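Local coordinates for protein malate dehydrogenase (Porphyromonas gingivalis, PDB 3FI9) that probably catalyses the NAD-dependent interconversion of malate and oxaloacetate, at residues Phe126-Ala129 against Asp130-Gly133; Ser140-Pro144 against Ser145-Thr149; Thr148-Ala151 against Gly152-Ser155; Asp315-Ala319 against Met320-Pro324. One frame throughout, in Å; residues are numbered along the deposited sequence.

Interaction 1: residues Phe126-Ala129 against Asp130-Gly133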
ATOM      1  N   PHE A 126      -4.904  -7.527  16.117  1.00 21.07           N
ATOM      2  CA  PHE A 126      -4.565  -8.924  16.218  1.00 22.19           C
ATOM      3  C   PHE A 126      -5.619  -9.725  17.006  1.00 23.24           C
ATOM      4  O   PHE A 126      -6.257  -9.236  17.946  1.00 22.82           O
ATOM      5  CB  PHE A 126      -3.119  -9.144  16.702  1.00 21.51           C
ATOM      6  CG  PHE A 126      -2.817  -8.596  18.089  1.00 21.08           C
ATOM      7  CD1 PHE A 126      -2.982  -9.392  19.223  1.00 19.63           C
ATOM      8  CD2 PHE A 126      -2.310  -7.325  18.247  1.00 18.34           C
ATOM      9  CE1 PHE A 126      -2.652  -8.896  20.497  1.00 19.15           C
ATOM     10  CE2 PHE A 126      -1.983  -6.817  19.519  1.00 19.69           C
ATOM     11  CZ  PHE A 126      -2.175  -7.609  20.650  1.00 21.80           C
ATOM     12  N   ASN A 127      -5.852 -10.944  16.556  1.00 23.90           N
ATOM     13  CA  ASN A 127      -6.938 -11.732  17.111  1.00 25.43           C
ATOM     14  C   ASN A 127      -6.531 -12.534  18.337  1.00 25.52           C
ATOM     15  O   ASN A 127      -5.349 -12.774  18.553  1.00 25.10           O
ATOM     16  CB  ASN A 127      -7.538 -12.627  16.033  1.00 25.97           C
ATOM     17  CG  ASN A 127      -8.659 -11.932  15.290  1.00 29.74           C
ATOM     18  OD1 ASN A 127      -9.458 -11.203  15.889  1.00 36.90           O
ATOM     19  ND2 ASN A 127      -8.706 -12.113  13.995  1.00 32.12           N
ATOM     20  N   PRO A 128      -7.517 -12.943  19.145  1.00 26.19           N
ATOM     21  CA  PRO A 128      -8.942 -12.645  18.942  1.00 25.89           C
ATOM     22  C   PRO A 128      -9.261 -11.231  19.446  1.00 25.79           C
ATOM     23  O   PRO A 128      -9.124 -10.972  20.641  1.00 25.08           O
ATOM     24  CB  PRO A 128      -9.638 -13.710  19.795  1.00 26.43           C
ATOM     25  CG  PRO A 128      -8.648 -14.027  20.883  1.00 25.83           C
ATOM     26  CD  PRO A 128      -7.283 -13.861  20.290  1.00 26.61           C
ATOM     27  N   ALA A 129      -9.654 -10.318  18.547  1.00 24.89           N
ATOM     28  CA  ALA A 129      -9.743  -8.881  18.903  1.00 25.01           C
ATOM     29  C   ALA A 129     -10.693  -8.502  20.039  1.00 24.64           C
ATOM     30  O   ALA A 129     -10.439  -7.526  20.754  1.00 23.90           O
ATOM     31  CB  ALA A 129      -9.990  -7.986  17.630  1.00 24.95           C
ATOM     32  N   ASP A 130     -11.757  -9.282  20.260  1.00 25.51           N
ATOM     33  CA  ASP A 130     -12.606  -9.046  21.450  1.00 26.26           C
ATOM     34  C   ASP A 130     -11.829  -9.189  22.759  1.00 24.85           C
ATOM     35  O   ASP A 130     -12.150  -8.544  23.748  1.00 25.57           O
ATOM     36  CB  ASP A 130     -13.838  -9.973  21.515  1.00 27.04           C
ATOM     37  CG  ASP A 130     -13.484 -11.432  21.280  1.00 30.92           C
ATOM     38  OD1 ASP A 130     -12.951 -11.726  20.188  1.00 33.58           O
ATOM     39  OD2 ASP A 130     -13.762 -12.288  22.168  1.00 34.66           O
ATOM     40  N   ILE A 131     -10.846 -10.072  22.776  1.00 23.84           N
ATOM     41  CA  ILE A 131     -10.070 -10.308  23.986  1.00 22.02           C
ATOM     42  C   ILE A 131      -8.920  -9.346  23.979  1.00 21.00           C
ATOM     43  O   ILE A 131      -8.708  -8.625  24.947  1.00 21.28           O
ATOM     44  CB  ILE A 131      -9.512 -11.730  24.074  1.00 22.70           C
ATOM     45  CG1 ILE A 131     -10.621 -12.755  24.366  1.00 21.59           C
ATOM     46  CG2 ILE A 131      -8.404 -11.818  25.166  1.00 20.91           C
ATOM     47  CD1 ILE A 131     -11.426 -12.482  25.622  1.00 24.15           C
ATOM     48  N   THR A 132      -8.174  -9.309  22.874  1.00 20.29           N
ATOM     49  CA  THR A 132      -6.961  -8.478  22.831  1.00 18.37           C
ATOM     50  C   THR A 132      -7.256  -7.009  23.034  1.00 18.91           C
ATOM     51  O   THR A 132      -6.544  -6.286  23.760  1.00 18.03           O
ATOM     52  CB  THR A 132      -6.169  -8.693  21.522  1.00 19.71           C
ATOM     53  OG1 THR A 132      -7.016  -8.418  20.386  1.00 17.09           O
ATOM     54  CG2 THR A 132      -5.698 -10.139  21.442  1.00 20.53           C
ATOM     55  N   GLY A 133      -8.302  -6.533  22.369  1.00 17.43           N
ATOM     56  CA  GLY A 133      -8.710  -5.187  22.585  1.00 18.33           C
ATOM     57  C   GLY A 133      -9.142  -4.931  24.026  1.00 17.88           C
ATOM     58  O   GLY A 133      -8.829  -3.863  24.583  1.00 17.33           O
TER

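Interaction 2: residues Ser140-Pro144 against Ser145-Thr149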
ATOM      1  N   SER A 140      -4.023  -0.721  29.970  1.00 18.92           N
ATOM      2  CA  SER A 140      -3.456   0.539  29.489  1.00 19.30           C
ATOM      3  C   SER A 140      -3.817   1.702  30.413  1.00 19.85           C
ATOM      4  O   SER A 140      -3.176   2.756  30.372  1.00 20.37           O
ATOM      5  CB  SER A 140      -4.018   0.870  28.101  1.00 18.70           C
ATOM      6  OG  SER A 140      -5.393   1.311  28.196  1.00 16.42           O
ATOM      7  N   GLY A 141      -4.893   1.545  31.181  1.00 20.94           N
ATOM      8  CA  GLY A 141      -5.408   2.638  32.031  1.00 21.12           C
ATOM      9  C   GLY A 141      -6.185   3.701  31.277  1.00 21.77           C
ATOM     10  O   GLY A 141      -6.586   4.715  31.873  1.00 21.82           O
ATOM     11  N   LEU A 142      -6.403   3.499  29.968  1.00 20.08           N
ATOM     12  CA  LEU A 142      -7.068   4.523  29.165  1.00 20.01           C
ATOM     13  C   LEU A 142      -8.584   4.456  29.391  1.00 20.57           C
ATOM     14  O   LEU A 142      -9.063   3.478  29.951  1.00 21.44           O
ATOM     15  CB  LEU A 142      -6.715   4.403  27.662  1.00 18.66           C
ATOM     16  CG  LEU A 142      -5.203   4.484  27.276  1.00 20.17           C
ATOM     17  CD1 LEU A 142      -4.986   4.165  25.820  1.00 16.44           C
ATOM     18  CD2 LEU A 142      -4.566   5.862  27.602  1.00 22.31           C
ATOM     19  N   LYS A 143      -9.312   5.512  29.002  1.00 21.47           N
ATOM     20  CA  LYS A 143     -10.785   5.493  28.954  1.00 22.23           C
ATOM     21  C   LYS A 143     -11.334   4.569  27.841  1.00 22.28           C
ATOM     22  O   LYS A 143     -10.644   4.297  26.847  1.00 22.01           O
ATOM     23  CB  LYS A 143     -11.292   6.907  28.705  1.00 22.76           C
ATOM     24  CG  LYS A 143     -10.962   7.854  29.889  1.00 27.72           C
ATOM     25  CD  LYS A 143     -11.497   9.243  29.635  1.00 31.81           C
ATOM     26  CE  LYS A 143     -10.999   9.772  28.314  1.00 35.29           C
ATOM     27  NZ  LYS A 143      -9.510   9.694  28.226  1.00 38.40           N
ATOM     28  N   PRO A 144     -12.578   4.082  27.997  1.00 22.43           N
ATOM     29  CA  PRO A 144     -13.149   3.228  26.926  1.00 21.93           C
ATOM     30  C   PRO A 144     -13.205   3.918  25.563  1.00 21.40           C
ATOM     31  O   PRO A 144     -13.070   3.254  24.531  1.00 20.78           O
ATOM     32  CB  PRO A 144     -14.562   2.934  27.438  1.00 21.26           C
ATOM     33  CG  PRO A 144     -14.395   2.882  28.923  1.00 23.28           C
ATOM     34  CD  PRO A 144     -13.329   3.947  29.262  1.00 22.33           C
ATOM     35  N   SER A 145     -13.397   5.244  25.544  1.00 19.97           N
ATOM     36  CA  SER A 145     -13.434   5.949  24.289  1.00 19.50           C
ATOM     37  C   SER A 145     -12.087   5.975  23.533  1.00 18.85           C
ATOM     38  O   SER A 145     -12.020   6.397  22.381  1.00 18.90           O
ATOM     39  CB  SER A 145     -13.851   7.386  24.548  1.00 21.71           C
ATOM     40  OG  SER A 145     -12.797   7.985  25.287  1.00 23.72           O
ATOM     41  N   GLN A 146     -11.021   5.494  24.158  1.00 18.47           N
ATOM     42  CA  GLN A 146      -9.704   5.633  23.566  1.00 17.87           C
ATOM     43  C   GLN A 146      -9.184   4.373  22.898  1.00 17.17           C
ATOM     44  O   GLN A 146      -8.068   4.369  22.391  1.00 18.78           O
ATOM     45  CB  GLN A 146      -8.715   6.086  24.651  1.00 18.75           C
ATOM     46  CG  GLN A 146      -9.080   7.477  25.298  1.00 16.94           C
ATOM     47  CD  GLN A 146      -8.051   7.879  26.311  1.00 16.74           C
ATOM     48  OE1 GLN A 146      -8.174   7.534  27.481  1.00 19.97           O
ATOM     49  NE2 GLN A 146      -6.977   8.554  25.860  1.00 16.95           N
ATOM     50  N   VAL A 147      -9.927   3.272  22.965  1.00 16.99           N
ATOM     51  CA  VAL A 147      -9.442   2.010  22.376  1.00 16.90           C
ATOM     52  C   VAL A 147     -10.478   1.386  21.464  1.00 17.12           C
ATOM     53  O   VAL A 147     -11.616   1.238  21.875  1.00 18.92           O
ATOM     54  CB  VAL A 147      -9.047   0.969  23.462  1.00 16.20           C
ATOM     55  CG1 VAL A 147      -8.499  -0.358  22.828  1.00 19.19           C
ATOM     56  CG2 VAL A 147      -8.000   1.573  24.404  1.00 17.04           C
ATOM     57  N   THR A 148     -10.084   1.027  20.234  1.00 17.06           N
ATOM     58  CA  THR A 148     -10.965   0.312  19.291  1.00 17.18           C
ATOM     59  C   THR A 148     -10.231  -0.885  18.693  1.00 16.71           C
ATOM     60  O   THR A 148      -9.005  -1.005  18.808  1.00 16.10           O
ATOM     61  CB  THR A 148     -11.407   1.198  18.112  1.00 16.85           C
ATOM     62  OG1 THR A 148     -10.266   1.900  17.584  1.00 17.70           O
ATOM     63  CG2 THR A 148     -12.441   2.229  18.583  1.00 19.67           C
ATOM     64  N   THR A 149     -10.987  -1.792  18.071  1.00 15.56           N
ATOM     65  CA  THR A 149     -10.395  -2.859  17.302  1.00 14.82           C
ATOM     66  C   THR A 149     -10.925  -2.817  15.867  1.00 14.75           C
ATOM     67  O   THR A 149     -12.012  -2.337  15.627  1.00 13.85           O
ATOM     68  CB  THR A 149     -10.731  -4.270  17.902  1.00 15.93           C
ATOM     69  OG1 THR A 149     -12.152  -4.469  17.902  1.00 18.28           O
ATOM     70  CG2 THR A 149     -10.273  -4.347  19.395  1.00 17.89           C
TER
HETATM   71  O   HOH W   1     -13.458   0.849  23.577  1.00 23.05           O

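Interaction 3: residues Thr148-Ala151 against Gly152-Ser155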
ATOM      1  N   THR A 148     -10.084   1.027  20.234  1.00 17.06           N
ATOM      2  CA  THR A 148     -10.965   0.312  19.291  1.00 17.18           C
ATOM      3  C   THR A 148     -10.231  -0.885  18.693  1.00 16.71           C
ATOM      4  O   THR A 148      -9.005  -1.005  18.808  1.00 16.10           O
ATOM      5  CB  THR A 148     -11.407   1.198  18.112  1.00 16.85           C
ATOM      6  OG1 THR A 148     -10.266   1.900  17.584  1.00 17.70           O
ATOM      7  CG2 THR A 148     -12.441   2.229  18.583  1.00 19.67           C
ATOM      8  N   THR A 149     -10.987  -1.792  18.071  1.00 15.56           N
ATOM      9  CA  THR A 149     -10.395  -2.859  17.302  1.00 14.82           C
ATOM     10  C   THR A 149     -10.925  -2.817  15.867  1.00 14.75           C
ATOM     11  O   THR A 149     -12.012  -2.337  15.627  1.00 13.85           O
ATOM     12  CB  THR A 149     -10.731  -4.270  17.902  1.00 15.93           C
ATOM     13  OG1 THR A 149     -12.152  -4.469  17.902  1.00 18.28           O
ATOM     14  CG2 THR A 149     -10.273  -4.347  19.395  1.00 17.89           C
ATOM     15  N   LEU A 150     -10.125  -3.304  14.922  1.00 15.70           N
ATOM     16  CA  LEU A 150     -10.571  -3.548  13.559  1.00 15.44           C
ATOM     17  C   LEU A 150     -11.687  -4.611  13.578  1.00 16.09           C
ATOM     18  O   LEU A 150     -11.468  -5.742  14.039  1.00 18.08           O
ATOM     19  CB  LEU A 150      -9.403  -4.113  12.744  1.00 15.86           C
ATOM     20  CG  LEU A 150      -9.782  -4.636  11.364  1.00 15.05           C
ATOM     21  CD1 LEU A 150     -10.270  -3.422  10.536  1.00 14.68           C
ATOM     22  CD2 LEU A 150      -8.609  -5.410  10.676  1.00 15.72           C
ATOM     23  N   ALA A 151     -12.861  -4.242  13.074  1.00 16.13           N
ATOM     24  CA  ALA A 151     -14.009  -5.103  13.032  1.00 18.57           C
ATOM     25  C   ALA A 151     -14.840  -4.886  11.769  1.00 19.03           C
ATOM     26  O   ALA A 151     -15.925  -5.463  11.661  1.00 19.92           O
ATOM     27  CB  ALA A 151     -14.887  -4.882  14.279  1.00 19.04           C
ATOM     28  N   GLY A 152     -14.349  -4.065  10.829  1.00 18.11           N
ATOM     29  CA  GLY A 152     -15.183  -3.616   9.672  1.00 18.71           C
ATOM     30  C   GLY A 152     -15.127  -4.570   8.462  1.00 18.92           C
ATOM     31  O   GLY A 152     -15.931  -4.466   7.515  1.00 18.71           O
ATOM     32  N   LEU A 153     -14.140  -5.462   8.450  1.00 18.30           N
ATOM     33  CA  LEU A 153     -13.950  -6.350   7.276  1.00 18.13           C
ATOM     34  C   LEU A 153     -15.139  -7.262   7.034  1.00 17.30           C
ATOM     35  O   LEU A 153     -15.388  -7.621   5.891  1.00 16.47           O
ATOM     36  CB  LEU A 153     -12.647  -7.180   7.334  1.00 17.20           C
ATOM     37  CG  LEU A 153     -11.304  -6.414   7.273  1.00 21.00           C
ATOM     38  CD1 LEU A 153     -10.107  -7.379   7.040  1.00 19.74           C
ATOM     39  CD2 LEU A 153     -11.272  -5.312   6.190  1.00 19.43           C
ATOM     40  N   ASP A 154     -15.857  -7.656   8.078  1.00 16.38           N
ATOM     41  CA  ASP A 154     -17.048  -8.495   7.854  1.00 18.52           C
ATOM     42  C   ASP A 154     -18.076  -7.667   7.052  1.00 17.91           C
ATOM     43  O   ASP A 154     -18.752  -8.191   6.157  1.00 17.43           O
ATOM     44  CB  ASP A 154     -17.668  -8.992   9.192  1.00 18.59           C
ATOM     45  CG  ASP A 154     -16.970 -10.271   9.750  1.00 22.38           C
ATOM     46  OD1 ASP A 154     -16.115 -10.877   9.072  1.00 22.34           O
ATOM     47  OD2 ASP A 154     -17.273 -10.672  10.895  1.00 28.74           O
ATOM     48  N   SER A 155     -18.162  -6.374   7.364  1.00 15.56           N
ATOM     49  CA  SER A 155     -19.092  -5.493   6.666  1.00 15.27           C
ATOM     50  C   SER A 155     -18.689  -5.174   5.202  1.00 15.65           C
ATOM     51  O   SER A 155     -19.549  -5.128   4.315  1.00 14.55           O
ATOM     52  CB  SER A 155     -19.325  -4.211   7.472  1.00 16.90           C
ATOM     53  OG  SER A 155     -19.968  -4.483   8.721  1.00 15.86           O
TER
HETATM   54  O   HOH W   2     -18.244  -5.501  10.394  1.00 18.05           O
HETATM   55  O   HOH W   3     -14.512  -8.302  10.874  1.00 21.12           O

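Interaction 4: residues Asp315-Ala319 against Met320-Pro324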
ATOM      1  N   ASP A 315     -14.509 -14.902  29.986  1.00 24.22           N
ATOM      2  CA  ASP A 315     -14.414 -15.589  31.277  1.00 25.37           C
ATOM      3  C   ASP A 315     -13.249 -16.609  31.336  1.00 25.39           C
ATOM      4  O   ASP A 315     -12.624 -16.776  32.387  1.00 25.62           O
ATOM      5  CB  ASP A 315     -15.748 -16.251  31.653  1.00 25.22           C
ATOM      6  CG  ASP A 315     -16.859 -15.243  31.945  1.00 27.28           C
ATOM      7  OD1 ASP A 315     -16.590 -14.045  32.277  1.00 25.73           O
ATOM      8  OD2 ASP A 315     -18.032 -15.676  31.855  1.00 28.85           O
ATOM      9  N   GLU A 316     -12.936 -17.268  30.224  1.00 25.57           N
ATOM     10  CA  GLU A 316     -11.700 -18.044  30.136  1.00 26.45           C
ATOM     11  C   GLU A 316     -10.461 -17.225  30.500  1.00 25.80           C
ATOM     12  O   GLU A 316      -9.602 -17.665  31.271  1.00 24.98           O
ATOM     13  CB  GLU A 316     -11.473 -18.581  28.722  1.00 27.49           C
ATOM     14  CG  GLU A 316     -12.118 -19.901  28.396  1.00 32.54           C
ATOM     15  CD  GLU A 316     -11.606 -20.470  27.087  1.00 36.76           C
ATOM     16  OE1 GLU A 316     -12.430 -20.595  26.163  1.00 41.89           O
ATOM     17  OE2 GLU A 316     -10.391 -20.798  26.988  1.00 36.79           O
ATOM     18  N   VAL A 317     -10.347 -16.037  29.911  1.00 25.43           N
ATOM     19  CA  VAL A 317      -9.182 -15.204  30.148  1.00 24.03           C
ATOM     20  C   VAL A 317      -9.155 -14.603  31.568  1.00 24.44           C
ATOM     21  O   VAL A 317      -8.078 -14.302  32.115  1.00 23.85           O
ATOM     22  CB  VAL A 317      -9.046 -14.157  29.008  1.00 24.52           C
ATOM     23  CG1 VAL A 317      -7.792 -13.242  29.212  1.00 23.10           C
ATOM     24  CG2 VAL A 317      -8.963 -14.896  27.651  1.00 23.57           C
ATOM     25  N   ILE A 318     -10.324 -14.387  32.160  1.00 24.88           N
ATOM     26  CA  ILE A 318     -10.385 -14.063  33.594  1.00 24.81           C
ATOM     27  C   ILE A 318      -9.826 -15.259  34.367  1.00 24.82           C
ATOM     28  O   ILE A 318      -9.063 -15.098  35.324  1.00 23.62           O
ATOM     29  CB  ILE A 318     -11.859 -13.688  34.046  1.00 24.96           C
ATOM     30  CG1 ILE A 318     -12.310 -12.386  33.380  1.00 24.30           C
ATOM     31  CG2 ILE A 318     -12.007 -13.525  35.594  1.00 23.56           C
ATOM     32  CD1 ILE A 318     -13.834 -12.113  33.493  1.00 23.63           C
ATOM     33  N   ALA A 319     -10.181 -16.469  33.946  1.00 25.82           N
ATOM     34  CA  ALA A 319      -9.771 -17.684  34.697  1.00 25.90           C
ATOM     35  C   ALA A 319      -8.257 -17.909  34.645  1.00 26.26           C
ATOM     36  O   ALA A 319      -7.667 -18.525  35.550  1.00 26.72           O
ATOM     37  CB  ALA A 319     -10.523 -18.914  34.181  1.00 26.71           C
ATOM     38  N   MET A 320      -7.633 -17.406  33.587  1.00 24.99           N
ATOM     39  CA  MET A 320      -6.196 -17.513  33.405  1.00 25.01           C
ATOM     40  C   MET A 320      -5.557 -16.461  34.329  1.00 24.51           C
ATOM     41  O   MET A 320      -4.360 -16.376  34.441  1.00 24.87           O
ATOM     42  CB  MET A 320      -5.802 -17.219  31.955  1.00 25.52           C
ATOM     43  CG  MET A 320      -6.149 -18.274  30.848  1.00 26.62           C
ATOM     44  SD  MET A 320      -5.896 -17.590  29.137  1.00 21.66           S
ATOM     45  CE  MET A 320      -6.587 -18.893  28.131  1.00 29.22           C
ATOM     46  N   GLY A 321      -6.365 -15.644  34.980  1.00 24.28           N
ATOM     47  CA  GLY A 321      -5.815 -14.551  35.820  1.00 24.39           C
ATOM     48  C   GLY A 321      -5.257 -13.307  35.099  1.00 23.92           C
ATOM     49  O   GLY A 321      -4.557 -12.473  35.711  1.00 22.88           O
ATOM     50  N   ILE A 322      -5.572 -13.158  33.809  1.00 22.58           N
ATOM     51  CA  ILE A 322      -4.989 -12.088  33.010  1.00 22.12           C
ATOM     52  C   ILE A 322      -5.906 -10.861  33.036  1.00 22.66           C
ATOM     53  O   ILE A 322      -5.490  -9.712  33.274  1.00 21.54           O
ATOM     54  CB  ILE A 322      -4.813 -12.531  31.537  1.00 22.70           C
ATOM     55  CG1 ILE A 322      -3.673 -13.544  31.403  1.00 21.65           C
ATOM     56  CG2 ILE A 322      -4.565 -11.247  30.642  1.00 23.79           C
ATOM     57  CD1 ILE A 322      -3.597 -14.262  30.020  1.00 22.70           C
ATOM     58  N   ILE A 323      -7.186 -11.135  32.808  1.00 22.28           N
ATOM     59  CA  ILE A 323      -8.215 -10.134  32.979  1.00 22.41           C
ATOM     60  C   ILE A 323      -8.670 -10.252  34.453  1.00 22.91           C
ATOM     61  O   ILE A 323      -8.927 -11.358  34.941  1.00 23.84           O
ATOM     62  CB  ILE A 323      -9.373 -10.440  31.994  1.00 21.13           C
ATOM     63  CG1 ILE A 323      -8.894 -10.335  30.533  1.00 22.68           C
ATOM     64  CG2 ILE A 323     -10.586  -9.541  32.232  1.00 21.53           C
ATOM     65  CD1 ILE A 323     -10.038 -10.584  29.490  1.00 21.25           C
ATOM     66  N   PRO A 324      -8.762  -9.125  35.172  1.00 23.71           N
ATOM     67  CA  PRO A 324      -9.208  -9.208  36.568  1.00 24.10           C
ATOM     68  C   PRO A 324     -10.674  -9.599  36.665  1.00 24.14           C
ATOM     69  O   PRO A 324     -11.413  -9.468  35.674  1.00 23.26           O
ATOM     70  CB  PRO A 324      -9.043  -7.774  37.085  1.00 24.19           C
ATOM     71  CG  PRO A 324      -8.264  -7.040  36.023  1.00 25.83           C
ATOM     72  CD  PRO A 324      -8.597  -7.732  34.728  1.00 23.64           C
TER
HETATM   73  O   HOH W   4      -8.539 -13.017  37.165  1.00 30.70           O

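Interaction 1: residues Phe126-Ala129 against Asp130-Gly133
Pro128 O takes two backbone N-H groups of the first helical turn. Thr132 N reaches it at 2.9 Å in a nearly straight bond, with an N-H...O angle of 173°, while Ile131 N makes a second, more bent bond, also at 2.9 Å. Thr132 also ties its side chain back to the loop: OG1 donates to Phe126 O at 2.7 Å, nearly along the C=O axis. With OG1 lodged between its own backbone N and carbonyl carbon (chi1 57°), Thr132 CG2 is left to lie obliquely against the Phe126 ring, 3.4 Å from CE1. This is the loop that leaves strand 121-124 of the Rossmann-type NAD-binding domain and enters helix 129-140, with Pro128, behind a cis peptide bond, as N-cap. Asn127 makes an Asx turn here, its OD1 accepting Ala129 N at 2.8 Å on a lone pair in the carbonyl plane. Phe126 and Asn127 are predicted to bind NAD(+), and Asn127 probably the substrate as well; its side chain lies about 4 Å from that of His182, the predicted proton acceptor. Pro128 CG also packs 4.0 Å from Ile131 CB, and Ile131 continues onto Leu313 of helix 297-319.

Interaction 2: residues Ser140-Pro144 against Ser145-Thr149
The backbone winds through a short 3-10 turn at Pro144-Gln146, where Gln146 N donates to Lys143 O at 3.0 Å, before it straightens into strand 147-150. The side chain of Gln146 folds back over the same lysine, and its OE1 receives two donors from it. Lys143 N lies 2.8 Å from Gln146 OE1 and is tilted only slightly from the amide carbonyl plane. Lys143 NZ lies 2.6 Å from Gln146 OE1 and almost straight above that plane, at a C=O...N angle of 95°. Lys143 gets its ammonium there by bending its chain at chi3 and chi4 (both near -54°), curling round to approach the amide over its face. This is the return from helix to strand in a Rossmann-type domain, and the other end of the same amide fastens it further: Gln146 NE2 bonds Lys120 O, just ahead of the neighbouring strand 121-124. Leu142 crosses Gln146 at about a right angle, its CB 3.5 Å from Gln146 OE1, while its CD1 meets Val147 CG2 at 4.2 Å. Before the turn, the chain leaves helix 129-140 at Gly141, whose phi is positive at 77°, and Ser140 OG accepts Leu142 N in an ST turn. A water donates to both Pro144 O and Val147 O, bridging the turn to the strand, and Val147 packs on Leu137 of helix 129-140.

Interaction 3: residues Thr148-Ala151 against Gly152-Ser155
Leu150 reaches across to Gly152 and Leu153 where strand 147-150 of the Rossmann-type NAD-binding domain gives way to helix 153-166, as the chain passes towards the C-terminal domain of the enzyme. From CB its chain runs to CG, set trans to the backbone N (chi1 170°) and beside the carbonyl carbon, which carries the branch forward along the chain. Of the two methyls, Leu150 CD1 comes within 4.1 Å of Gly152 N, and CD2 meets Leu153 CD1 at 4.4 Å, a light apolar touch between the tips of the two leucines. Leu150 also packs on Pro240, Val243 and Ser244 of helix 238-251 and on Ile125, a predicted NAD(+)-binding residue. Leu153 in turn packs on His56 of the second subunit.

The polar side of the junction is joined through water instead of by direct bonds between strand and helix. Asp154 directs its OD2 to Gly183 N, and its side chain lies about 4 Å from that of His182, the predicted proton acceptor; the helix start thus borders the probable active site. Ser155 OG bonds Thr178 N, fastening the first turn to strand 178-180. One water accepts from Asp154 N at 3.2 Å and donates weakly to Ala151 O; another donates to Ala151 O at 2.6 Å and lies 2.6 Å from Ser155 OG.

Interaction 4: residues Asp315-Ala319 against Met320-Pro324
Backbone bonds close the end of helix 297-319 in a Schellman motif, with Gly321, at a positive phi of 76°, turning the chain out of the helix. Ile322 N donates to Val317 O at 3.2 Å and Gly321 N to Ile318 O at 2.8 Å, the 6→1 and 5→2 pair of the motif. Ile323 N adds a weak, long bond to Val317 O, and Met320 N a weak one to Glu316 O.

Apolar contacts line the departing chain where it lies against the last turn. Val317 CG1, anti to its own backbone N (chi1 -179°), is pressed tightly on Ile323, 3.4 Å from its CG1, and also meets Ile322 CB. Ile318 crosses Ile323 at about a right angle, its CG1 3.5 Å from Ile323 CG2. Ile323 further packs on Val135 and Ile138, so the capped end rests on helix 129-140. Met320 lays its sulfur beside Val317 and touches Leu98 of helix 94-115.

Ile318 CA makes a CH...O contact of 3.4 Å with Ile323 O, and one water donates to both Ile318 O and Ile323 O, at 2.8 Å from each.

Overall arrangement
Interactions 1 and 2 lie in the Rossmann-type NAD-binding domain, at the two ends of helix 129-140; interaction 3 leads from strand 147-150 into helix 153-166 of the C-terminal domain. Interactions 2 and 3 share Thr148 and Thr149, and Thr149 CG2 packs 3.5 Å from Ala129 O of interaction 1. Interaction 4 ends a helix elsewhere but leans on interaction 1 through Ile131 and Val317. Interaction 1 is buried and dominated by direct bonds; interaction 2, at the surface, relies on a lysine-amide pairing. Interaction 3, partly buried beside the predicted active site, uses waters, whereas the peripheral interaction 4 combines backbone capping with isoleucine and valine packing.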